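PDB 2BA9: putative aminooxidase from Propionibacterium acnes, which isomerises double bonds of polyunsaturated fatty acids to give conjugated linoleic acid, with FAD bound in a fold of the flavin-containing amine oxidoreductase family. Local coordinates for residues A[264-268]-A[390-394]; A[278-284]-A[326-332]; A[309-313]-A[351-357]. All coordinates share one frame; numbering follows the deposited sequence.

In the fold
Contacts 2 and 3 are neighbours on one mixed sheet, their centres about 14 Å apart. Contact 2 pairs strand 277-288 with strand 325-330, and contact 3 covers the next strand, 310-315, with the end of helix 341-355; Tyr328 O lies 2.9 Å from Met311 N, a probable hydrogen bond between the two. Of the three contacts, contact 2 reaches the cofactor, through Tyr281, Val283 and Tyr328 at the dimethylbenzene end of the flavin, whereas the side chain of Tyr313 in contact 3 stays about 12 Å from FAD. Contact 1 is a surface contact about 32 Å from contact 2 and about 45 Å from contact 3, centre to centre; along the chain it encloses both.

Contact 1 (A[264-268]-A[390-394]); sequences DADDD and MQGRR
Arg393 reaches across to two aspartates at once, with one oxygen of each, Asp266 OD2 and Asp268 OD2, near the plane of its guanidinium. Its NH1 and NH2 both close on Asp268 OD2, NH1 at 3.0 Å and NH2 at 3.2 Å; the NH2 bond uses the anti lone pair of that oxygen, and the carboxylate is turned 54° from the guanidinium. The same NH1 donates to Asp266 OD2 at 3.0 Å, but approaches it from above the carboxylate plane. With CG anti to the backbone N (chi1 -177°), Arg393 runs out extended before bending at chi3, which brings NH1 between the two acids. Met390 CG lies over one face of the Arg393 guanidinium, toward its rim, and Met390 CE packs on Asp268 CB at 3.3 Å.

Arg394 meets Asp264 from the opposite direction, NH2 to OD2 at 2.7 Å in a salt bridge. A water ties the two arginine systems together, accepting from Arg394 NH1 and donating to Asp266 OD2. The other oxygen of Asp266, OD1, caps helix 267-273 through Glu269 N, with a weaker bond to Asp268 N.

Asp264 OD1 forms a salt bridge with Arg231, whose carbonyl also accepts from Arg394 NH2, and the Asp264 backbone bonds to Ile229 in strand 226-230. The contact thus fastens the start of helix 267-273 to the loop between helix 383-389 and strand 396-398, at the edge of the parallel sheet.

Contact 2 (A[278-284]-A[326-332]); sequences HQQYMVD and TTYLLRN. With FAD (flavin-adenine dinucleotide), chain D.
On the flavin side of this antiparallel pair, Tyr281, Val283 and Tyr328 converge on one methyl group of FAD. C7M sits 3.5 Å from Tyr281 CE2, 3.6 Å from Val283 CG2 and at the edge of the Tyr328 ring, in its plane, so the methyl fills a notch formed by two tyrosines and a valine. The rings lie oblique to each other, with planes at 38°, and Tyr281 OH lies beside CB and CD1 of Tyr328. Because Tyr281 holds CG anti to the backbone N (chi1 -167°), its ring leans across toward the partner strand, where Leu330 CD2 fills the angle beside Tyr281 CD1 and the Gln280 carbonyl. Val283 CG1, turned from the flavin, rests on Thr326 CB.

The other face carries Met282 and Leu329 side by side, pointing the same way, with Met282 CB against Leu329 CD1 at 3.7 Å. Helix 341-355 covers them through Cys344 and Val348. Beside them a water sits in the hollow between Asp284 OD2, Met282 O and Thr327 OG1.

Where strand 325-330 ends, Asn332 takes over the pairing with its amide: OD1 accepts from Gln280 N at 2.7 Å, while ND2 donates to Gln279 OE1 at 3.1 Å. Gln280 OE1 lies over one face of the Arg331 guanidinium, and Gln280 NE2 bonds to Asp338.

Both faces mix carbon with polar groups. Here C7M meets carbon atoms, while FAD's hydrogen bonds fall to residues such as Glu37 and Glu401. The tyrosine hydroxyls bond away from the flavin, Tyr281 OH to Ala167 O and Tyr328 OH to Thr326 OG1 at 2.6 Å; opposite, the shared water serves polar atoms beside the Met282-Leu329 pair.

Contact 3 (A[309-313]-A[351-357]); sequences HVMVY and DMETFGH
Strand 310-313 runs at 61° to helix 351-355, their axes 10.3 Å apart at closest approach, and the backbones come nearest at Val310 and Asp351. There Asp351 swings its carboxylate to the backbone at His309 and Val310. The N-H at His309 ND1 is shared between both oxygens of Asp351, 2.8 Å to OD2 and 2.9 Å to OD1, each through its syn lone pair, with the imidazole and carboxylate nearly coplanar. Val310 N adds a bond to OD2 at 2.8 Å, nearly along the C-O axis.

Further along, Tyr313 slides past Phe355 in the opposite sense, its CE2 3.8 Å from Phe355 CD2. Met352, bent at chi2 and chi3, lays CE over one face of the tyrosine ring, with SD beside CD2 in a Met-aromatic contact. Val310 CG1 meets the edge of the Phe355 ring. His357, which follows the Schellman motif at Gly356, stands obliquely at the hydroxyl end of Tyr313 and gives ND1 to Glu290 O.

Two N-H groups, from His309 ND1 and Val310 N, converge on the buried carboxylate, which would be expected to favour its charged form, and perhaps a protonated His309. Beyond this polar grip, sulfur and aromatic carbon make the contact.

Contact 1 (A[264-268]-A[390-394])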
loop_
_atom_site.group_PDB
_atom_site.type_symbol
_atom_site.label_atom_id
_atom_site.label_comp_id
_atom_site.label_asym_id
_atom_site.label_seq_id
_atom_site.Cartn_x
_atom_site.Cartn_y
_atom_site.Cartn_z
ATOM N N ASP A 264 8.062 -17.554 18.432
ATOM C CA ASP A 264 9.347 -18.256 18.561
ATOM C C ASP A 264 10.146 -18.068 17.268
ATOM O O ASP A 264 10.562 -19.033 16.626
ATOM C CB ASP A 264 9.125 -19.753 18.843
ATOM C CG ASP A 264 8.275 -20.443 17.772
ATOM O OD1 ASP A 264 7.729 -19.752 16.893
ATOM O OD2 ASP A 264 8.128 -21.678 17.816
ATOM N N ALA A 265 10.332 -16.812 16.876
ATOM C CA ALA A 265 11.031 -16.482 15.637
ATOM C C ALA A 265 12.414 -17.132 15.614
ATOM O O ALA A 265 13.142 -17.106 16.616
ATOM C CB ALA A 265 11.154 -14.971 15.485
ATOM N N ASP A 266 12.780 -17.720 14.482
ATOM C CA ASP A 266 14.099 -18.307 14.372
ATOM C C ASP A 266 15.158 -17.268 13.973
ATOM O O ASP A 266 14.853 -16.083 13.766
ATOM C CB ASP A 266 14.089 -19.554 13.476
ATOM C CG ASP A 266 13.874 -19.259 12.010
ATOM O OD1 ASP A 266 14.140 -18.139 11.542
ATOM O OD2 ASP A 266 13.461 -20.201 11.313
ATOM N N ASP A 267 16.408 -17.721 13.909
ATOM C CA ASP A 267 17.563 -16.850 13.661
ATOM C C ASP A 267 17.387 -16.005 12.402
ATOM O O ASP A 267 17.764 -14.827 12.373
ATOM C CB ASP A 267 18.855 -17.692 13.540
ATOM C CG ASP A 267 19.408 -18.128 14.881
ATOM O OD1 ASP A 267 19.124 -17.450 15.884
ATOM O OD2 ASP A 267 20.159 -19.143 14.940
ATOM N N ASP A 268 16.806 -16.617 11.370
ATOM C CA ASP A 268 16.624 -15.975 10.073
ATOM C C ASP A 268 15.484 -14.965 10.098
ATOM O O ASP A 268 15.571 -13.902 9.480
ATOM C CB ASP A 268 16.365 -17.027 8.992
ATOM C CG ASP A 268 17.615 -17.781 8.597
ATOM O OD1 ASP A 268 18.736 -17.275 8.804
ATOM O OD2 ASP A 268 17.486 -18.897 8.063
ATOM N N MET A 390 12.620 -19.156 2.482
ATOM C CA MET A 390 12.068 -19.600 3.769
ATOM C C MET A 390 10.610 -20.038 3.719
ATOM O O MET A 390 10.086 -20.496 4.734
ATOM C CB MET A 390 12.183 -18.487 4.804
ATOM C CG MET A 390 13.595 -18.142 5.191
ATOM S SD MET A 390 13.527 -16.740 6.294
ATOM C CE MET A 390 15.124 -16.021 6.094
ATOM N N GLN A 391 9.939 -19.879 2.579
ATOM C CA GLN A 391 8.501 -20.168 2.514
ATOM C C GLN A 391 8.221 -21.598 2.951
ATOM O O GLN A 391 8.992 -22.513 2.655
ATOM C CB GLN A 391 7.927 -19.906 1.115
ATOM C CG GLN A 391 7.870 -18.420 0.715
ATOM C CD GLN A 391 6.739 -17.638 1.379
ATOM O OE1 GLN A 391 6.262 -17.997 2.463
ATOM N NE2 GLN A 391 6.312 -16.556 0.729
ATOM N N GLY A 392 7.146 -21.775 3.710
ATOM C CA GLY A 392 6.740 -23.103 4.160
ATOM C C GLY A 392 7.531 -23.665 5.329
ATOM O O GLY A 392 7.170 -24.719 5.869
ATOM N N ARG A 393 8.596 -22.967 5.736
ATOM C CA ARG A 393 9.413 -23.395 6.880
ATOM C C ARG A 393 8.597 -23.443 8.157
ATOM O O ARG A 393 8.037 -22.427 8.591
ATOM C CB ARG A 393 10.612 -22.473 7.101
ATOM C CG ARG A 393 11.516 -22.939 8.252
ATOM C CD ARG A 393 12.607 -21.950 8.606
ATOM N NE ARG A 393 13.551 -21.737 7.511
ATOM C CZ ARG A 393 14.677 -21.036 7.604
ATOM N NH1 ARG A 393 15.041 -20.480 8.754
ATOM N NH2 ARG A 393 15.447 -20.891 6.536
ATOM N N ARG A 394 8.574 -24.628 8.768
ATOM C CA ARG A 394 7.739 -24.912 9.931
ATOM C C ARG A 394 6.312 -24.469 9.683
ATOM O O ARG A 394 5.688 -23.819 10.530
ATOM C CB ARG A 394 8.321 -24.275 11.193
ATOM C CG ARG A 394 9.559 -25.010 11.700
ATOM C CD ARG A 394 10.444 -24.092 12.502
ATOM N NE ARG A 394 9.963 -23.919 13.866
ATOM C CZ ARG A 394 10.104 -22.809 14.590
ATOM N NH1 ARG A 394 10.688 -21.728 14.097
ATOM N NH2 ARG A 394 9.645 -22.777 15.827
HETATM O O HOH W 1 10.787 -20.784 11.567
#

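Contact 2 (A[278-284]-A[326-332])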
loop_
_atom_site.group_PDB
_atom_site.type_symbol
_atom_site.label_atom_id
_atom_site.label_comp_id
_atom_site.label_asym_id
_atom_site.label_seq_id
_atom_site.Cartn_x
_atom_site.Cartn_y
_atom_site.Cartn_z
ATOM N N HIS A 278 9.589 0.904 7.429
ATOM C CA HIS A 278 8.244 1.315 7.040
ATOM C C HIS A 278 8.117 2.835 7.006
ATOM O O HIS A 278 8.991 3.574 7.500
ATOM C CB HIS A 278 7.193 0.687 7.969
ATOM C CG HIS A 278 7.117 1.315 9.326
ATOM N ND1 HIS A 278 7.961 0.962 10.356
ATOM C CD2 HIS A 278 6.289 2.261 9.828
ATOM C CE1 HIS A 278 7.664 1.673 11.429
ATOM N NE2 HIS A 278 6.646 2.462 11.139
ATOM N N GLN A 279 7.032 3.282 6.385
ATOM C CA GLN A 279 6.723 4.690 6.262
ATOM C C GLN A 279 5.704 5.086 7.313
ATOM O O GLN A 279 4.757 4.348 7.608
ATOM C CB GLN A 279 6.173 5.010 4.869
ATOM C CG GLN A 279 7.090 4.602 3.743
ATOM C CD GLN A 279 8.347 5.429 3.703
ATOM O OE1 GLN A 279 9.388 5.027 4.229
ATOM N NE2 GLN A 279 8.268 6.591 3.070
ATOM N N GLN A 280 5.917 6.267 7.878
ATOM C CA GLN A 280 4.944 6.900 8.761
ATOM C C GLN A 280 4.089 7.916 7.968
ATOM O O GLN A 280 4.443 9.106 7.869
ATOM C CB GLN A 280 5.684 7.577 9.915
ATOM C CG GLN A 280 6.466 6.617 10.818
ATOM C CD GLN A 280 7.182 7.342 11.943
ATOM O OE1 GLN A 280 6.588 8.163 12.654
ATOM N NE2 GLN A 280 8.461 7.047 12.116
ATOM N N TYR A 281 2.955 7.437 7.445
ATOM C CA TYR A 281 2.077 8.196 6.536
ATOM C C TYR A 281 0.818 8.669 7.259
ATOM O O TYR A 281 0.006 7.845 7.716
ATOM C CB TYR A 281 1.690 7.283 5.363
ATOM C CG TYR A 281 1.044 7.912 4.140
ATOM C CD1 TYR A 281 1.364 9.209 3.727
ATOM C CD2 TYR A 281 0.170 7.163 3.344
ATOM C CE1 TYR A 281 0.793 9.761 2.567
ATOM C CE2 TYR A 281 -0.402 7.695 2.201
ATOM C CZ TYR A 281 -0.090 9.002 1.809
ATOM O OH TYR A 281 -0.635 9.530 0.650
ATOM N N MET A 282 0.661 9.994 7.373
ATOM C CA MET A 282 -0.384 10.583 8.212
ATOM C C MET A 282 -1.481 11.231 7.393
ATOM O O MET A 282 -1.237 12.071 6.528
ATOM C CB MET A 282 0.202 11.608 9.181
ATOM C CG MET A 282 -0.815 12.173 10.157
ATOM S SD MET A 282 -0.076 12.932 11.617
ATOM C CE MET A 282 -0.180 14.666 11.201
ATOM N N VAL A 283 -2.702 10.830 7.699
ATOM C CA VAL A 283 -3.892 11.352 7.052
ATOM C C VAL A 283 -4.666 12.124 8.101
ATOM O O VAL A 283 -4.799 11.678 9.236
ATOM C CB VAL A 283 -4.770 10.224 6.496
ATOM C CG1 VAL A 283 -5.996 10.786 5.761
ATOM C CG2 VAL A 283 -3.940 9.313 5.593
ATOM N N ASP A 284 -5.152 13.297 7.710
ATOM C CA ASP A 284 -6.034 14.088 8.539
ATOM C C ASP A 284 -7.293 14.347 7.744
ATOM O O ASP A 284 -7.217 14.818 6.608
ATOM C CB ASP A 284 -5.385 15.420 8.907
ATOM C CG ASP A 284 -4.294 15.276 9.920
ATOM O OD1 ASP A 284 -4.549 15.624 11.088
ATOM O OD2 ASP A 284 -3.179 14.847 9.554
ATOM N N THR A 326 -9.416 15.179 2.921
ATOM C CA THR A 326 -8.322 14.530 3.633
ATOM C C THR A 326 -6.986 15.068 3.101
ATOM O O THR A 326 -6.854 15.392 1.911
ATOM C CB THR A 326 -8.384 12.968 3.551
ATOM O OG1 THR A 326 -8.567 12.546 2.196
ATOM C CG2 THR A 326 -9.518 12.411 4.418
ATOM N N THR A 327 -6.015 15.171 4.005
ATOM C CA THR A 327 -4.670 15.635 3.690
ATOM C C THR A 327 -3.683 14.521 3.970
ATOM O O THR A 327 -3.936 13.658 4.826
ATOM C CB THR A 327 -4.257 16.865 4.542
ATOM O OG1 THR A 327 -3.998 16.446 5.886
ATOM C CG2 THR A 327 -5.338 17.950 4.528
ATOM N N TYR A 328 -2.544 14.577 3.274
ATOM C CA TYR A 328 -1.535 13.510 3.281
ATOM C C TYR A 328 -0.129 14.087 3.414
ATOM O O TYR A 328 0.276 14.926 2.612
ATOM C CB TYR A 328 -1.659 12.694 1.989
ATOM C CG TYR A 328 -3.069 12.163 1.782
ATOM C CD1 TYR A 328 -3.414 10.861 2.160
ATOM C CD2 TYR A 328 -4.063 12.974 1.241
ATOM C CE1 TYR A 328 -4.705 10.396 2.010
ATOM C CE2 TYR A 328 -5.354 12.515 1.078
ATOM C CZ TYR A 328 -5.669 11.218 1.460
ATOM O OH TYR A 328 -6.952 10.768 1.300
ATOM N N LEU A 329 0.601 13.641 4.431
ATOM C CA LEU A 329 2.009 14.027 4.625
ATOM C C LEU A 329 2.799 12.829 5.119
ATOM O O LEU A 329 2.231 11.847 5.644
ATOM C CB LEU A 329 2.146 15.179 5.637
ATOM C CG LEU A 329 1.600 14.958 7.069
ATOM C CD1 LEU A 329 2.546 14.196 7.966
ATOM C CD2 LEU A 329 1.202 16.276 7.743
ATOM N N LEU A 330 4.115 12.913 4.972
ATOM C CA LEU A 330 5.005 11.851 5.432
ATOM C C LEU A 330 5.894 12.341 6.575
ATOM O O LEU A 330 6.392 13.472 6.550
ATOM C CB LEU A 330 5.880 11.338 4.291
ATOM C CG LEU A 330 5.361 10.141 3.510
ATOM C CD1 LEU A 330 6.260 9.956 2.301
ATOM C CD2 LEU A 330 5.311 8.895 4.389
ATOM N N ARG A 331 6.106 11.462 7.545
ATOM C CA ARG A 331 6.819 11.804 8.770
ATOM C C ARG A 331 8.256 11.295 8.836
ATOM O O ARG A 331 8.978 11.650 9.760
ATOM C CB ARG A 331 6.043 11.299 9.996
ATOM C CG ARG A 331 4.723 12.039 10.185
ATOM C CD ARG A 331 3.914 11.579 11.382
ATOM N NE ARG A 331 4.741 11.260 12.537
ATOM C CZ ARG A 331 4.282 10.761 13.676
ATOM N NH1 ARG A 331 2.982 10.561 13.850
ATOM N NH2 ARG A 331 5.133 10.486 14.663
ATOM N N ASN A 332 8.681 10.503 7.863
ATOM C CA ASN A 332 10.008 9.886 7.921
ATOM C C ASN A 332 10.736 9.881 6.576
ATOM O O ASN A 332 10.119 9.930 5.515
ATOM C CB ASN A 332 9.881 8.454 8.427
ATOM C CG ASN A 332 9.240 7.546 7.394
ATOM O OD1 ASN A 332 8.047 7.681 7.087
ATOM N ND2 ASN A 332 10.037 6.667 6.803
HETATM P PA FAD D . -3.326 -3.928 5.889
HETATM O O1A FAD D . -4.265 -3.233 4.948
HETATM O O2A FAD D . -2.468 -3.045 6.771
HETATM O O5B FAD D . -4.185 -4.852 6.875
HETATM C C5B FAD D . -3.480 -5.639 7.807
HETATM C C4B FAD D . -4.443 -6.254 8.800
HETATM O O4B FAD D . -3.714 -7.067 9.698
HETATM C C3B FAD D . -5.194 -5.190 9.603
HETATM O O3B FAD D . -6.583 -5.418 9.521
HETATM C C2B FAD D . -4.640 -5.341 11.000
HETATM O O2B FAD D . -5.555 -4.921 12.013
HETATM C C1B FAD D . -4.199 -6.816 10.997
HETATM N N9A FAD D . -3.180 -7.048 12.036
HETATM C C8A FAD D . -1.995 -6.366 12.219
HETATM N N7A FAD D . -1.358 -6.879 13.309
HETATM C C5A FAD D . -2.125 -7.881 13.822
HETATM C C6A FAD D . -1.979 -8.738 14.932
HETATM N N6A FAD D . -0.736 -8.906 15.487
HETATM N N1A FAD D . -2.958 -9.697 15.169
HETATM C C2A FAD D . -4.093 -9.780 14.375
HETATM N N3A FAD D . -4.227 -8.927 13.288
HETATM C C4A FAD D . -3.278 -7.985 13.026
HETATM N N1 FAD D . -3.689 0.958 -2.152
HETATM C C2 FAD D . -4.001 0.972 -3.497
HETATM O O2 FAD D . -4.048 -0.084 -4.127
HETATM N N3 FAD D . -4.230 2.176 -4.135
HETATM C C4 FAD D . -4.179 3.358 -3.427
HETATM O O4 FAD D . -4.409 4.420 -4.028
HETATM C C4X FAD D . -3.877 3.345 -2.061
HETATM N N5 FAD D . -3.794 4.513 -1.324
HETATM C C5X FAD D . -3.658 4.498 0.051
HETATM C C6 FAD D . -3.722 5.682 0.783
HETATM C C7 FAD D . -3.621 5.646 2.172
HETATM C C7M FAD D . -3.711 6.940 2.930
HETATM C C8 FAD D . -3.446 4.428 2.825
HETATM C C8M FAD D . -3.329 4.336 4.316
HETATM C C9 FAD D . -3.379 3.252 2.084
HETATM C C9A FAD D . -3.473 3.270 0.691
HETATM N N10 FAD D . -3.386 2.096 -0.080
HETATM C C10 FAD D . -3.653 2.126 -1.429
HETATM C "C1'" FAD D . -2.688 0.886 0.443
HETATM C "C2'" FAD D . -3.665 -0.224 0.808
HETATM O "O2'" FAD D . -4.745 0.255 1.603
HETATM C "C3'" FAD D . -2.879 -1.301 1.539
HETATM O "O3'" FAD D . -1.724 -1.648 0.770
HETATM C "C4'" FAD D . -3.745 -2.521 1.807
HETATM O "O4'" FAD D . -4.736 -2.245 2.790
HETATM C "C5'" FAD D . -2.841 -3.671 2.227
HETATM O "O5'" FAD D . -3.604 -4.709 2.772
HETATM P P FAD D . -2.919 -5.772 3.786
HETATM O O1P FAD D . -3.952 -6.762 4.291
HETATM O O2P FAD D . -1.799 -6.436 3.062
HETATM O O3P FAD D . -2.391 -4.924 5.042
HETATM O O HOH W 2 10.309 8.851 2.893
HETATM O O HOH W 3 -2.146 14.865 6.933
#

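Contact 3 (A[309-313]-A[351-357])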
loop_
_atom_site.group_PDB
_atom_site.type_symbol
_atom_site.label_atom_id
_atom_site.label_comp_id
_atom_site.label_asym_id
_atom_site.label_seq_id
_atom_site.Cartn_x
_atom_site.Cartn_y
_atom_site.Cartn_z
ATOM N N HIS A 309 5.402 18.173 5.259
ATOM C CA HIS A 309 4.428 19.060 4.616
ATOM C C HIS A 309 3.368 18.264 3.890
ATOM O O HIS A 309 3.585 17.121 3.535
ATOM C CB HIS A 309 5.124 20.067 3.694
ATOM C CG HIS A 309 5.728 21.216 4.436
ATOM N ND1 HIS A 309 4.971 22.265 4.911
ATOM C CD2 HIS A 309 7.001 21.461 4.832
ATOM C CE1 HIS A 309 5.756 23.123 5.545
ATOM N NE2 HIS A 309 6.989 22.650 5.529
ATOM N N VAL A 310 2.208 18.872 3.688
ATOM C CA VAL A 310 1.142 18.255 2.894
ATOM C C VAL A 310 1.569 18.142 1.430
ATOM O O VAL A 310 1.909 19.140 0.798
ATOM C CB VAL A 310 -0.159 19.070 2.954
ATOM C CG1 VAL A 310 -1.203 18.495 1.986
ATOM C CG2 VAL A 310 -0.709 19.123 4.378
ATOM N N MET A 311 1.509 16.923 0.900
ATOM C CA MET A 311 1.909 16.636 -0.472
ATOM C C MET A 311 0.726 16.569 -1.440
ATOM O O MET A 311 0.897 16.701 -2.641
ATOM C CB MET A 311 2.664 15.317 -0.518
ATOM C CG MET A 311 3.825 15.258 0.453
ATOM S SD MET A 311 4.716 13.710 0.273
ATOM C CE MET A 311 3.611 12.586 1.120
ATOM N N VAL A 312 -0.464 16.353 -0.897
ATOM C CA VAL A 312 -1.668 16.201 -1.688
ATOM C C VAL A 312 -2.858 16.261 -0.750
ATOM O O VAL A 312 -2.744 15.951 0.442
ATOM C CB VAL A 312 -1.686 14.868 -2.483
ATOM C CG1 VAL A 312 -1.538 13.683 -1.545
ATOM C CG2 VAL A 312 -2.972 14.738 -3.321
ATOM N N TYR A 313 -3.991 16.715 -1.280
ATOM C CA TYR A 313 -5.251 16.632 -0.550
ATOM C C TYR A 313 -6.334 16.143 -1.480
ATOM O O TYR A 313 -6.269 16.366 -2.682
ATOM C CB TYR A 313 -5.624 17.956 0.120
ATOM C CG TYR A 313 -5.717 19.148 -0.794
ATOM C CD1 TYR A 313 -6.864 19.397 -1.546
ATOM C CD2 TYR A 313 -4.665 20.050 -0.891
ATOM C CE1 TYR A 313 -6.941 20.502 -2.376
ATOM C CE2 TYR A 313 -4.734 21.147 -1.716
ATOM C CZ TYR A 313 -5.873 21.382 -2.457
ATOM O OH TYR A 313 -5.927 22.501 -3.287
ATOM N N ASP A 351 -0.168 24.714 6.000
ATOM C CA ASP A 351 -0.157 24.431 4.542
ATOM C C ASP A 351 -1.532 24.684 3.890
ATOM O O ASP A 351 -1.620 25.355 2.865
ATOM C CB ASP A 351 0.309 22.996 4.233
ATOM C CG ASP A 351 1.835 22.812 4.344
ATOM O OD1 ASP A 351 2.598 23.808 4.453
ATOM O OD2 ASP A 351 2.275 21.645 4.301
ATOM N N MET A 352 -2.605 24.159 4.474
ATOM C CA MET A 352 -3.941 24.380 3.898
ATOM C C MET A 352 -4.366 25.853 3.874
ATOM O O MET A 352 -5.039 26.307 2.956
ATOM C CB MET A 352 -4.993 23.530 4.632
ATOM C CG MET A 352 -4.836 22.016 4.406
ATOM S SD MET A 352 -4.974 21.532 2.671
ATOM C CE MET A 352 -6.757 21.405 2.423
ATOM N N GLU A 353 -3.976 26.615 4.881
ATOM C CA GLU A 353 -4.264 28.047 4.858
ATOM C C GLU A 353 -3.517 28.734 3.713
ATOM O O GLU A 353 -4.078 29.538 2.952
ATOM C CB GLU A 353 -3.902 28.681 6.180
ATOM C CG GLU A 353 -4.500 30.058 6.341
ATOM C CD GLU A 353 -4.059 30.708 7.614
ATOM O OE1 GLU A 353 -3.713 29.958 8.557
ATOM O OE2 GLU A 353 -4.071 31.964 7.672
ATOM N N THR A 354 -2.248 28.390 3.586
ATOM C CA THR A 354 -1.435 28.829 2.463
ATOM C C THR A 354 -2.062 28.482 1.103
ATOM O O THR A 354 -2.099 29.331 0.190
ATOM C CB THR A 354 -0.035 28.242 2.605
ATOM O OG1 THR A 354 0.566 28.840 3.765
ATOM C CG2 THR A 354 0.799 28.490 1.360
ATOM N N PHE A 355 -2.592 27.268 0.993
ATOM C CA PHE A 355 -3.256 26.814 -0.240
ATOM C C PHE A 355 -4.600 27.525 -0.487
ATOM O O PHE A 355 -5.143 27.440 -1.601
ATOM C CB PHE A 355 -3.472 25.281 -0.257
ATOM C CG PHE A 355 -2.211 24.455 -0.066
ATOM C CD1 PHE A 355 -0.953 24.952 -0.379
ATOM C CD2 PHE A 355 -2.302 23.156 0.418
ATOM C CE1 PHE A 355 0.187 24.170 -0.208
ATOM C CE2 PHE A 355 -1.164 22.363 0.592
ATOM C CZ PHE A 355 0.083 22.876 0.281
ATOM N N GLY A 356 -5.130 28.206 0.538
ATOM C CA GLY A 356 -6.410 28.921 0.441
ATOM C C GLY A 356 -7.616 28.080 0.820
ATOM O O GLY A 356 -8.751 28.403 0.476
ATOM N N HIS A 357 -7.373 27.006 1.558
ATOM C CA HIS A 357 -8.430 26.098 1.985
ATOM C C HIS A 357 -8.281 25.872 3.490
ATOM O O HIS A 357 -7.981 24.763 3.930
ATOM C CB HIS A 357 -8.335 24.785 1.204
ATOM C CG HIS A 357 -8.285 24.963 -0.284
ATOM N ND1 HIS A 357 -9.327 25.513 -1.005
ATOM C CD2 HIS A 357 -7.317 24.663 -1.186
ATOM C CE1 HIS A 357 -8.997 25.547 -2.284
ATOM N NE2 HIS A 357 -7.785 25.033 -2.421
#